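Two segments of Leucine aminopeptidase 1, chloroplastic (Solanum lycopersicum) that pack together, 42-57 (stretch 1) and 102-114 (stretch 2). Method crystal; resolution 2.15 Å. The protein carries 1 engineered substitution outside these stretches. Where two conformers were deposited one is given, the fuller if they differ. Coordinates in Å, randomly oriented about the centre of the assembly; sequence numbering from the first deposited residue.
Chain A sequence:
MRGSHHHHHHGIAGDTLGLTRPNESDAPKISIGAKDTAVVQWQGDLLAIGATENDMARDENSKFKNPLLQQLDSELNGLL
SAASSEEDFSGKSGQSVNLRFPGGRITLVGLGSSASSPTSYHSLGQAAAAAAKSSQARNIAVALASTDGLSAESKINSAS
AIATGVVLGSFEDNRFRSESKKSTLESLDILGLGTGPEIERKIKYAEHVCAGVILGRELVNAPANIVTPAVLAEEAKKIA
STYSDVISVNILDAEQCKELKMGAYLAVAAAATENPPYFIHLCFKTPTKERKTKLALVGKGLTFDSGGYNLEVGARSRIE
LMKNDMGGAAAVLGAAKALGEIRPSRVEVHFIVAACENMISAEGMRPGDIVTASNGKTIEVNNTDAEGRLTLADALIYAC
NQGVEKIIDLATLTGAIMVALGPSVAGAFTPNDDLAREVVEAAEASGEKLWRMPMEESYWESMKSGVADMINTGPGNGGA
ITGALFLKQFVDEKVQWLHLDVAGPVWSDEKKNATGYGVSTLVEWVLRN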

# COMPACT_ATOMS: atom_id res chain seq x y z
N TRP A 42 -34.95 12.46 -50.95
CA TRP A 42 -35.14 13.10 -49.65
C TRP A 42 -34.26 14.34 -49.57
O TRP A 42 -33.15 14.33 -50.06
CB TRP A 42 -34.83 12.14 -48.50
CG TRP A 42 -35.04 12.75 -47.14
CD1 TRP A 42 -36.21 12.87 -46.45
CD2 TRP A 42 -34.05 13.46 -46.39
NE1 TRP A 42 -36.01 13.60 -45.30
CE2 TRP A 42 -34.68 13.94 -45.23
CE3 TRP A 42 -32.68 13.66 -46.55
CZ2 TRP A 42 -33.98 14.63 -44.25
CZ3 TRP A 42 -32.01 14.41 -45.63
CH2 TRP A 42 -32.66 14.89 -44.49
N GLN A 43 -34.80 15.42 -49.01
CA GLN A 43 -34.09 16.68 -48.88
C GLN A 43 -34.09 17.20 -47.43
O GLN A 43 -35.08 17.14 -46.70
CB GLN A 43 -34.64 17.73 -49.87
CG GLN A 43 -33.84 17.92 -51.17
CD GLN A 43 -32.44 18.53 -50.99
OE1 GLN A 43 -32.16 19.24 -50.02
NE2 GLN A 43 -31.58 18.30 -51.98
N GLY A 44 -32.90 17.57 -46.97
CA GLY A 44 -32.71 18.07 -45.61
C GLY A 44 -31.22 18.15 -45.32
O GLY A 44 -30.41 18.08 -46.24
N ASP A 45 -30.86 18.23 -44.04
CA ASP A 45 -29.50 18.60 -43.69
C ASP A 45 -28.51 17.43 -43.76
O ASP A 45 -27.33 17.62 -44.02
CB ASP A 45 -29.46 19.20 -42.29
CG ASP A 45 -30.34 20.42 -42.16
OD1 ASP A 45 -30.52 21.12 -43.18
OD2 ASP A 45 -30.87 20.66 -41.06
N LEU A 46 -28.98 16.23 -43.46
CA LEU A 46 -28.11 15.09 -43.34
C LEU A 46 -28.87 13.80 -43.57
O LEU A 46 -29.86 13.51 -42.89
CB LEU A 46 -27.48 15.05 -41.95
CG LEU A 46 -26.68 13.78 -41.63
CD1 LEU A 46 -25.38 13.72 -42.41
CD2 LEU A 46 -26.42 13.77 -40.14
N LEU A 47 -28.32 12.99 -44.45
CA LEU A 47 -28.81 11.65 -44.70
C LEU A 47 -27.74 10.68 -44.21
O LEU A 47 -26.61 10.65 -44.74
CB LEU A 47 -29.03 11.46 -46.21
CG LEU A 47 -29.36 10.04 -46.67
CD1 LEU A 47 -30.66 9.53 -46.05
CD2 LEU A 47 -29.45 9.99 -48.18
N ALA A 48 -28.13 9.81 -43.30
CA ALA A 48 -27.25 8.76 -42.81
C ALA A 48 -27.71 7.41 -43.34
O ALA A 48 -28.88 7.04 -43.18
CB ALA A 48 -27.26 8.73 -41.28
N ILE A 49 -26.77 6.67 -43.90
CA ILE A 49 -27.07 5.37 -44.48
C ILE A 49 -26.23 4.26 -43.85
O ILE A 49 -25.00 4.33 -43.81
CB ILE A 49 -26.75 5.37 -45.98
CG1 ILE A 49 -27.68 6.38 -46.66
CG2 ILE A 49 -26.96 3.98 -46.57
CD1 ILE A 49 -27.12 6.86 -47.98
N GLY A 50 -26.92 3.25 -43.35
CA GLY A 50 -26.27 2.13 -42.67
C GLY A 50 -25.93 1.08 -43.69
O GLY A 50 -26.84 0.62 -44.39
N ALA A 51 -24.64 0.77 -43.84
CA ALA A 51 -24.19 -0.18 -44.84
C ALA A 51 -23.34 -1.25 -44.19
O ALA A 51 -22.34 -0.94 -43.54
CB ALA A 51 -23.40 0.52 -45.94
N THR A 52 -23.63 -2.50 -44.54
CA THR A 52 -22.83 -3.64 -44.14
C THR A 52 -21.61 -3.67 -45.05
O THR A 52 -21.61 -3.04 -46.11
CB THR A 52 -23.60 -4.98 -44.31
OG1 THR A 52 -23.90 -5.20 -45.70
CG2 THR A 52 -24.92 -5.00 -43.53
N GLU A 53 -20.67 -4.56 -44.74
CA GLU A 53 -19.51 -4.82 -45.60
C GLU A 53 -19.94 -5.32 -46.97
O GLU A 53 -19.46 -4.82 -47.98
CB GLU A 53 -18.52 -5.79 -44.97
CG GLU A 53 -18.00 -5.27 -43.65
CD GLU A 53 -16.87 -6.10 -43.06
OE1 GLU A 53 -16.82 -6.24 -41.82
OE2 GLU A 53 -15.94 -6.43 -43.82
N ASN A 54 -20.94 -6.20 -47.00
CA ASN A 54 -21.45 -6.69 -48.28
C ASN A 54 -22.13 -5.61 -49.11
O ASN A 54 -22.03 -5.61 -50.34
CB ASN A 54 -22.42 -7.86 -48.05
CG ASN A 54 -21.73 -9.14 -47.58
OD1 ASN A 54 -20.50 -9.30 -47.63
ND2 ASN A 54 -22.55 -10.08 -47.14
N ASP A 55 -22.83 -4.69 -48.44
CA ASP A 55 -23.45 -3.53 -49.11
C ASP A 55 -22.43 -2.65 -49.84
O ASP A 55 -22.81 -1.90 -50.74
CB ASP A 55 -24.17 -2.62 -48.12
CG ASP A 55 -25.37 -3.27 -47.47
OD1 ASP A 55 -25.95 -4.21 -48.05
OD2 ASP A 55 -25.77 -2.78 -46.39
N MET A 56 -21.16 -2.70 -49.44
CA MET A 56 -20.10 -1.87 -50.04
C MET A 56 -19.32 -2.54 -51.18
O MET A 56 -18.33 -2.01 -51.67
CB MET A 56 -19.12 -1.44 -48.95
CG MET A 56 -19.76 -0.61 -47.85
SD MET A 56 -20.60 0.86 -48.47
CE MET A 56 -19.22 1.68 -49.28
N ALA A 57 -19.79 -3.69 -51.65
CA ALA A 57 -19.07 -4.39 -52.71
C ALA A 57 -19.02 -3.55 -53.98
O ALA A 57 -19.98 -2.86 -54.34
CB ALA A 57 -19.73 -5.74 -53.00
N PRO A 102 -23.08 20.07 -52.61
CA PRO A 102 -24.01 21.20 -52.73
C PRO A 102 -25.45 20.70 -52.66
O PRO A 102 -25.81 19.78 -53.38
CB PRO A 102 -23.74 21.78 -54.12
CG PRO A 102 -22.68 20.91 -54.74
CD PRO A 102 -22.10 20.00 -53.70
N GLY A 103 -26.19 21.21 -51.70
CA GLY A 103 -27.55 20.76 -51.46
C GLY A 103 -27.73 19.76 -50.33
O GLY A 103 -28.86 19.42 -49.98
N GLY A 104 -26.65 19.26 -49.75
CA GLY A 104 -26.82 18.35 -48.64
C GLY A 104 -25.57 17.69 -48.08
O GLY A 104 -24.44 18.09 -48.37
N ARG A 105 -25.80 16.68 -47.24
CA ARG A 105 -24.72 15.97 -46.58
C ARG A 105 -25.11 14.51 -46.45
O ARG A 105 -26.21 14.20 -46.01
CB ARG A 105 -24.48 16.63 -45.22
CG ARG A 105 -23.25 16.14 -44.50
CD ARG A 105 -23.17 16.75 -43.11
NE ARG A 105 -22.66 18.11 -43.12
CZ ARG A 105 -21.38 18.45 -42.97
NH1 ARG A 105 -20.44 17.53 -42.88
NH2 ARG A 105 -21.05 19.72 -42.82
N ILE A 106 -24.17 13.63 -46.76
CA ILE A 106 -24.38 12.21 -46.56
C ILE A 106 -23.34 11.65 -45.60
O ILE A 106 -22.17 11.99 -45.67
CB ILE A 106 -24.31 11.45 -47.89
CG1 ILE A 106 -25.59 11.75 -48.66
CG2 ILE A 106 -24.25 9.94 -47.65
CD1 ILE A 106 -25.65 11.18 -50.07
N THR A 107 -23.77 10.78 -44.69
CA THR A 107 -22.82 9.95 -43.96
C THR A 107 -23.14 8.47 -44.13
O THR A 107 -24.29 8.04 -43.95
CB THR A 107 -22.72 10.30 -42.46
OG1 THR A 107 -21.69 9.53 -41.83
CG2 THR A 107 -24.05 10.08 -41.75
N LEU A 108 -22.13 7.70 -44.54
CA LEU A 108 -22.24 6.24 -44.57
C LEU A 108 -21.70 5.69 -43.27
O LEU A 108 -20.66 6.12 -42.79
CB LEU A 108 -21.40 5.67 -45.71
CG LEU A 108 -21.66 6.27 -47.10
CD1 LEU A 108 -20.81 5.50 -48.09
CD2 LEU A 108 -23.13 6.18 -47.48
N VAL A 109 -22.43 4.77 -42.67
CA VAL A 109 -22.08 4.20 -41.37
C VAL A 109 -21.94 2.71 -41.51
O VAL A 109 -22.86 2.03 -41.98
CB VAL A 109 -23.19 4.48 -40.34
CG1 VAL A 109 -22.83 3.86 -39.01
CG2 VAL A 109 -23.38 5.99 -40.18
N GLY A 110 -20.79 2.19 -41.09
CA GLY A 110 -20.49 0.77 -41.26
C GLY A 110 -21.25 -0.07 -40.27
O GLY A 110 -21.27 0.24 -39.09
N LEU A 111 -21.92 -1.12 -40.74
CA LEU A 111 -22.61 -2.05 -39.86
C LEU A 111 -21.84 -3.35 -39.62
O LEU A 111 -22.31 -4.24 -38.92
CB LEU A 111 -23.99 -2.35 -40.43
CG LEU A 111 -24.90 -1.13 -40.59
CD1 LEU A 111 -26.22 -1.49 -41.27
CD2 LEU A 111 -25.17 -0.49 -39.24
N GLY A 112 -20.73 -3.53 -40.34
CA GLY A 112 -19.94 -4.75 -40.26
C GLY A 112 -20.59 -5.89 -41.02
O GLY A 112 -21.33 -5.68 -41.97
N SER A 113 -20.32 -7.12 -40.57
CA SER A 113 -21.03 -8.29 -41.08
C SER A 113 -21.60 -9.08 -39.90
O SER A 113 -21.00 -9.19 -38.82
CB SER A 113 -20.08 -9.13 -41.92
OG SER A 113 -19.03 -9.68 -41.14
N SER A 114 -22.82 -9.56 -40.06
CA SER A 114 -23.44 -10.40 -39.04
C SER A 114 -23.52 -9.65 -37.71
O SER A 114 -23.22 -10.21 -36.66
CB SER A 114 -22.65 -11.71 -38.84
OG SER A 114 -22.60 -12.50 -40.01
O HOH W 1 -25.18 19.91 -43.38

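Two neighbouring strands of leucine aminopeptidase 1 run in the same direction, their axes at 34°, and the two stretches bury 890 Å² between them, both sides summed. The pairing is a parallel ladder in which Leu47, Ile49 and Ala51 use both N and O to bond stretch 2, while the residues between them turn their own NH and CO groups away from it.

Gly103 is the first residue of stretch 2 to meet stretch 1, with a phi of 99° at which a CB would jam against the preceding carbonyl oxygen, backbone angles that by themselves call for glycine. At Arg105 the ladder begins: its O accepts from Leu47 N (2.9 Å) and also lies 3.4 Å from Leu46 CA, a CA-H...O contact. The aliphatic part of the arginine runs beside Leu46, with Arg105 CD 3.8 Å from Leu46 CD1, and a water bridges the stretches by accepting from Arg105 NE (3.1 Å) and donating to Asp45 O (3.2 Å). The guanidinium NH1 and NH2 are bonded elsewhere in the structure.

Ile106 lies on the same sheet face as Leu47 and Ile49; its CG1 is 4.2 Å from Leu47 CB and its CG2 4.2 Å from Ile49 CD1, a buried apolar cluster. Thr107 makes two rungs, its N donating to Leu47 O (2.8 Å) and its O accepting from Ile49 N (2.8 Å). On the other face its methyl CG2 packs 3.5 Å from Ala48 CB and 3.9 Å from Leu46 CD1, while its OG1 is satisfied elsewhere in the structure.

Leu108 returns to the Ile106 face, placing CD2 4.0 Å from Ile49 CB and CD1 4.3 Å from Met56 CE, so the methionine beyond the strand extends the apolar layer. Val109 repeats the double rung: Val109 N donates to Ile49 O (2.8 Å), and Val109 O accepts from Ala51 N (2.9 Å). Gly110, opposite Ala51, sends its CA to within 3.4 Å of Ala51 O, a further CA-H...O contact.

Leu111 N donates to Ala51 O (2.8 Å), and Leu111 CD1 reaches over Gly50, 3.5 Å from Gly50 C. A CB on Gly50 would sit tightly, 3.2 Å from that same Leu111 CD1, so the bare backbone leaves room for the leucine. At Gly112, where a positive phi of 76° favours glycine, Gly112 O accepts the last hydrogen bond between the stretches, from Glu53 N (3.1 Å). Around Glu53, Thr52 and Asp55 bond each other within stretch 1: Thr52 N donates to Asp55 OD2 (2.8 Å) and Asp55 N to Thr52 OG1 (3.0 Å).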